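Long-range contacts in peptide ABC transporter, peptide-binding protein (Thermus thermophilus, PDB 2D5W), which binds oligopeptides, here a pentapeptide, and probably delivers them to an ABC transporter for uptake: residues Glu15-Ala20 with Ser443-Ala448; Gln253-Leu258 with Gly414-Glu419. All blocks are in the same frame, centred on the assembly; numbering follows the deposited sequence.

Interaction 1: residues Glu15-Ala20 with Ser443-Ala448; sequences EPRVLA and SAVVFA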
loop_
_atom_site.group_PDB
_atom_site.type_symbol
_atom_site.label_atom_id
_atom_site.label_comp_id
_atom_site.label_asym_id
_atom_site.label_seq_id
_atom_site.Cartn_x
_atom_site.Cartn_y
_atom_site.Cartn_z
ATOM N N GLU A 15 -5.903 -11.898 -1.668
ATOM C CA GLU A 15 -7.223 -11.641 -1.106
ATOM C C GLU A 15 -7.134 -10.837 0.189
ATOM O O GLU A 15 -6.241 -11.058 1.002
ATOM C CB GLU A 15 -7.917 -12.977 -0.830
ATOM C CG GLU A 15 -9.354 -12.871 -0.348
ATOM C CD GLU A 15 -10.043 -14.224 -0.254
ATOM O OE1 GLU A 15 -9.474 -15.223 -0.749
ATOM O OE2 GLU A 15 -11.160 -14.293 0.304
ATOM N N PRO A 16 -8.054 -9.881 0.389
ATOM C CA PRO A 16 -8.013 -9.090 1.624
ATOM C C PRO A 16 -8.188 -9.993 2.842
ATOM O O PRO A 16 -8.981 -10.932 2.812
ATOM C CB PRO A 16 -9.200 -8.142 1.472
ATOM C CG PRO A 16 -9.369 -8.019 -0.011
ATOM C CD PRO A 16 -9.135 -9.423 -0.501
ATOM N N ARG A 17 -7.453 -9.716 3.914
ATOM C CA ARG A 17 -7.595 -10.511 5.128
ATOM C C ARG A 17 -8.883 -10.093 5.845
ATOM O O ARG A 17 -9.570 -10.923 6.439
ATOM C CB ARG A 17 -6.382 -10.309 6.037
ATOM C CG ARG A 17 -6.445 -11.073 7.363
ATOM C CD ARG A 17 -6.759 -12.557 7.176
ATOM N NE ARG A 17 -6.758 -13.295 8.441
ATOM C CZ ARG A 17 -5.663 -13.726 9.060
ATOM N NH1 ARG A 17 -5.766 -14.383 10.209
ATOM N NH2 ARG A 17 -4.467 -13.514 8.529
ATOM N N VAL A 18 -9.181 -8.797 5.792
ATOM C CA VAL A 18 -10.391 -8.214 6.374
ATOM C C VAL A 18 -10.883 -7.179 5.367
ATOM O O VAL A 18 -10.140 -6.801 4.455
ATOM C CB VAL A 18 -10.132 -7.527 7.747
ATOM C CG1 VAL A 18 -9.758 -8.571 8.783
ATOM C CG2 VAL A 18 -9.045 -6.477 7.620
ATOM N N LEU A 19 -12.117 -6.709 5.531
ATOM C CA LEU A 19 -12.677 -5.768 4.575
ATOM C C LEU A 19 -13.711 -4.825 5.177
ATOM O O LEU A 19 -14.401 -5.178 6.136
ATOM C CB LEU A 19 -13.339 -6.557 3.442
ATOM C CG LEU A 19 -13.876 -5.831 2.207
ATOM C CD1 LEU A 19 -12.713 -5.416 1.322
ATOM C CD2 LEU A 19 -14.819 -6.752 1.436
ATOM N N ALA A 20 -13.790 -3.625 4.608
ATOM C CA ALA A 20 -14.776 -2.609 4.978
ATOM C C ALA A 20 -14.715 -1.936 6.346
ATOM O O ALA A 20 -14.630 -0.710 6.421
ATOM C CB ALA A 20 -16.182 -3.181 4.752
ATOM N N SER A 443 -0.639 -13.557 1.006
ATOM C CA SER A 443 -0.701 -12.119 1.225
ATOM C C SER A 443 -1.580 -11.816 2.444
ATOM O O SER A 443 -1.233 -10.981 3.279
ATOM C CB SER A 443 -1.280 -11.455 -0.032
ATOM O OG SER A 443 -1.700 -10.124 0.208
ATOM N N ALA A 444 -2.710 -12.513 2.546
ATOM C CA ALA A 444 -3.646 -12.311 3.652
ATOM C C ALA A 444 -3.032 -12.630 5.012
ATOM O O ALA A 444 -3.557 -12.215 6.048
ATOM C CB ALA A 444 -4.899 -13.150 3.431
ATOM N N VAL A 445 -1.931 -13.372 5.006
ATOM C CA VAL A 445 -1.234 -13.728 6.237
ATOM C C VAL A 445 -0.040 -12.809 6.501
ATOM O O VAL A 445 0.042 -12.177 7.554
ATOM C CB VAL A 445 -0.725 -15.193 6.195
ATOM C CG1 VAL A 445 0.152 -15.478 7.412
ATOM C CG2 VAL A 445 -1.905 -16.153 6.178
ATOM N N VAL A 446 0.872 -12.706 5.538
ATOM C CA VAL A 446 2.070 -11.897 5.746
ATOM C C VAL A 446 1.855 -10.393 5.827
ATOM O O VAL A 446 2.667 -9.683 6.421
ATOM C CB VAL A 446 3.160 -12.195 4.677
ATOM C CG1 VAL A 446 3.520 -13.674 4.706
ATOM C CG2 VAL A 446 2.688 -11.778 3.289
ATOM N N PHE A 447 0.763 -9.901 5.250
ATOM C CA PHE A 447 0.496 -8.469 5.281
ATOM C C PHE A 447 -0.483 -8.060 6.381
ATOM O O PHE A 447 -0.881 -6.899 6.460
ATOM C CB PHE A 447 0.010 -7.996 3.907
ATOM C CG PHE A 447 1.038 -8.156 2.811
ATOM C CD1 PHE A 447 0.640 -8.507 1.528
ATOM C CD2 PHE A 447 2.400 -7.961 3.058
ATOM C CE1 PHE A 447 1.570 -8.667 0.504
ATOM C CE2 PHE A 447 3.343 -8.119 2.034
ATOM C CZ PHE A 447 2.922 -8.473 0.758
ATOM N N ALA A 448 -0.879 -9.014 7.218
ATOM C CA ALA A 448 -1.758 -8.712 8.346
ATOM C C ALA A 448 -0.854 -8.076 9.404
ATOM O O ALA A 448 0.323 -8.449 9.531
ATOM C CB ALA A 448 -2.394 -9.985 8.886
HETATM O O HOH W 1 -3.977 -13.621 -0.010
#

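Interaction 2: residues Gln253-Leu258 with Gly414-Glu419; sequences QNTNSL and GNVVRE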
loop_
_atom_site.group_PDB
_atom_site.type_symbol
_atom_site.label_atom_id
_atom_site.label_comp_id
_atom_site.label_asym_id
_atom_site.label_seq_id
_atom_site.Cartn_x
_atom_site.Cartn_y
_atom_site.Cartn_z
ATOM N N GLN A 253 -4.543 -17.617 -5.855
ATOM C CA GLN A 253 -3.245 -17.351 -5.237
ATOM C C GLN A 253 -2.001 -17.638 -6.064
ATOM O O GLN A 253 -1.030 -16.876 -6.016
ATOM C CB GLN A 253 -3.140 -18.102 -3.909
ATOM C CG GLN A 253 -1.983 -17.637 -3.038
ATOM C CD GLN A 253 -1.794 -18.496 -1.806
ATOM O OE1 GLN A 253 -2.750 -19.055 -1.267
ATOM N NE2 GLN A 253 -0.556 -18.591 -1.340
ATOM N N ASN A 254 -2.003 -18.745 -6.793
ATOM C CA ASN A 254 -0.849 -19.069 -7.615
ATOM C C ASN A 254 -0.968 -18.232 -8.882
ATOM O O ASN A 254 -1.938 -18.361 -9.630
ATOM C CB ASN A 254 -0.824 -20.559 -7.946
ATOM C CG ASN A 254 0.368 -20.934 -8.796
ATOM O OD1 ASN A 254 0.427 -20.600 -9.978
ATOM N ND2 ASN A 254 1.339 -21.613 -8.194
ATOM N N THR A 255 0.014 -17.371 -9.125
ATOM C CA THR A 255 -0.058 -16.495 -10.285
ATOM C C THR A 255 -0.070 -17.214 -11.629
ATOM O O THR A 255 -0.625 -16.691 -12.594
ATOM C CB THR A 255 1.058 -15.427 -10.269
ATOM O OG1 THR A 255 2.335 -16.064 -10.169
ATOM C CG2 THR A 255 0.865 -14.475 -9.092
ATOM N N ASN A 256 0.528 -18.401 -11.713
ATOM C CA ASN A 256 0.487 -19.139 -12.972
ATOM C C ASN A 256 -0.937 -19.652 -13.180
ATOM O O ASN A 256 -1.454 -19.631 -14.298
ATOM C CB ASN A 256 1.480 -20.308 -12.973
ATOM C CG ASN A 256 1.359 -21.166 -14.219
ATOM O OD1 ASN A 256 0.740 -22.228 -14.201
ATOM N ND2 ASN A 256 1.933 -20.693 -15.316
ATOM N N SER A 257 -1.574 -20.115 -12.111
ATOM C CA SER A 257 -2.947 -20.587 -12.221
ATOM C C SER A 257 -3.851 -19.409 -12.596
ATOM O O SER A 257 -4.809 -19.572 -13.352
ATOM C CB SER A 257 -3.401 -21.217 -10.905
ATOM O OG SER A 257 -2.631 -22.375 -10.626
ATOM N N LEU A 258 -3.551 -18.219 -12.080
ATOM C CA LEU A 258 -4.352 -17.049 -12.420
ATOM C C LEU A 258 -4.143 -16.736 -13.901
ATOM O O LEU A 258 -5.092 -16.416 -14.613
ATOM C CB LEU A 258 -3.961 -15.844 -11.560
ATOM C CG LEU A 258 -4.687 -14.530 -11.883
ATOM C CD1 LEU A 258 -6.196 -14.698 -11.774
ATOM C CD2 LEU A 258 -4.202 -13.454 -10.930
ATOM N N GLY A 414 2.885 -18.481 -3.704
ATOM C CA GLY A 414 2.050 -18.491 -4.891
ATOM C C GLY A 414 2.471 -17.504 -5.961
ATOM O O GLY A 414 2.108 -17.664 -7.127
ATOM N N ASN A 415 3.203 -16.466 -5.577
ATOM C CA ASN A 415 3.662 -15.483 -6.546
ATOM C C ASN A 415 4.902 -16.111 -7.166
ATOM O O ASN A 415 6.004 -16.047 -6.614
ATOM C CB ASN A 415 3.991 -14.163 -5.854
ATOM C CG ASN A 415 4.235 -13.047 -6.835
ATOM O OD1 ASN A 415 5.287 -12.984 -7.467
ATOM N ND2 ASN A 415 3.251 -12.165 -6.986
ATOM N N VAL A 416 4.708 -16.725 -8.326
ATOM C CA VAL A 416 5.775 -17.453 -8.984
ATOM C C VAL A 416 7.058 -16.693 -9.277
ATOM O O VAL A 416 8.144 -17.229 -9.053
ATOM C CB VAL A 416 5.247 -18.135 -10.267
ATOM C CG1 VAL A 416 6.367 -18.910 -10.952
ATOM C CG2 VAL A 416 4.106 -19.082 -9.904
ATOM N N VAL A 417 6.967 -15.452 -9.741
ATOM C CA VAL A 417 8.201 -14.737 -10.032
ATOM C C VAL A 417 9.015 -14.512 -8.753
ATOM O O VAL A 417 10.247 -14.523 -8.788
ATOM C CB VAL A 417 7.934 -13.396 -10.778
ATOM C CG1 VAL A 417 7.460 -12.322 -9.817
ATOM C CG2 VAL A 417 9.196 -12.964 -11.518
ATOM N N ARG A 418 8.341 -14.329 -7.620
ATOM C CA ARG A 418 9.044 -14.154 -6.353
ATOM C C ARG A 418 9.644 -15.476 -5.876
ATOM O O ARG A 418 10.731 -15.497 -5.296
ATOM C CB ARG A 418 8.098 -13.585 -5.295
ATOM C CG ARG A 418 7.871 -12.100 -5.456
ATOM C CD ARG A 418 6.788 -11.595 -4.537
ATOM N NE ARG A 418 6.680 -10.145 -4.609
ATOM C CZ ARG A 418 5.667 -9.445 -4.111
ATOM N NH1 ARG A 418 4.663 -10.065 -3.500
ATOM N NH2 ARG A 418 5.661 -8.126 -4.229
ATOM N N GLU A 419 8.937 -16.579 -6.105
ATOM C CA GLU A 419 9.453 -17.881 -5.708
ATOM C C GLU A 419 10.702 -18.171 -6.544
ATOM O O GLU A 419 11.683 -18.723 -6.040
ATOM C CB GLU A 419 8.360 -18.946 -5.889
ATOM C CG GLU A 419 7.189 -18.707 -4.924
ATOM C CD GLU A 419 5.979 -19.595 -5.155
ATOM O OE1 GLU A 419 5.640 -19.862 -6.326
ATOM O OE2 GLU A 419 5.346 -20.002 -4.155
HETATM O O HOH W 2 4.490 -14.721 -11.262
#

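Interaction 1: residues Glu15-Ala20 with Ser443-Ala448
R17 reaches across to the short helix 443-446 and folds over the carbonyl oxygen of A444. CB of R17 already lies 3.4 Å from A444 O; with CG anti to the backbone N (chi1 178°) and a bend at chi2 (51°), CG and CD stay equally close to it. NH2 of R17 donates to A444 O at 2.9 Å. The bond is fairly straight, and the oxygen lies in the guanidinium plane, at its edge, whereas the donor stands above the plane of the A444 carbonyl. The CB of A448 lies obliquely to the guanidinium, 4.1 Å from the same NH2.

The methyl of A444 points at the loop and rests 3.5 Å from E15 O, beside R17 CB. One water accepts from both E15 N and A444 N, joining the two backbones. The carboxylate of E15 leads away to W218 and G221 N, and Q30 bonds E15 O, R17 N and S443 OG. This surface contact joins the loop after strand 7-12, part of the five-stranded mixed sheet, to the short helix beside strand 463-469 of the other mixed sheet, consistent with a link between two lobes of a family 5 solute-binding protein. V446 and F447 pack on strand 463-469.

Interaction 2: residues Gln253-Leu258 with Gly414-Glu419
T255 and G414 meet through a backbone bond, T255 N donating to G414 O at 2.9 Å. The CA of N254 adds a CA-H...O contact of 3.3 Å to that same G414 O. G414 has positive phi (95°), and a CB there would clash with Q253 O; its N-H donates to E419 OE2, from above the carboxylate plane.

A second bond across the contact runs the other way, from V416 N to the T255 hydroxyl, OG1, at 3.1 Å. Chi1 of T255 (56°) places OG1 between its own backbone N and carbonyl carbon, where it faces the start of helix 416-431. A water 2.8 Å from T255 OG1 also accepts from V417 N, so the hydroxyl and its water serve two successive N-H groups of the first turn.

Both helices carry asparagine N-caps. OD1 of N254 accepts from S257 N at 3.0 Å and, weakly, from N256 N; OD1 of N415 accepts weakly from R418 N. An alanine in place of N254 would probably leave the N-H groups of N256 and S257 without their capping acceptor and loosen the start of helix 255-264.

Methyl groups pack beside the polar atoms: CG2 of V416 lies 3.5 Å from T255 OG1 and also approaches the N254 amide, while T255 CG2 rests on N415 CA and ND2.

The contact thus brings together the N-termini of helix 255-264, which follows strand 246-251, and of helix 416-431, which follows strand 401-410. T255 also touches Q279 of helix 277-280, V417 packs on helix 337-345, and R418, salt-bridged to E304, reaches strand 463-469 and the backbone of the bound peptide.

From the N terminus the chain passes through strand 7-12 into the loop 15-20, which meets 443-448, 423 residues further on. Within that long loop, interaction 2 closes a smaller one, joining 253-258 to 414-419 across 156 residues, so the two contacts nest and do not cross. Their centres are 17 Å apart and their nearest atoms about 5 Å apart, without touching. Both tie the region of the sheet containing strands 7-12 and 246-251 to that of the sheet containing strands 401-410 and 463-469: interaction 1 through a loop and a short helix, interaction 2 through two helix starts. F447 and R418, which take no part in the contacts themselves, reach the bound peptide, so both contacts adjoin its site.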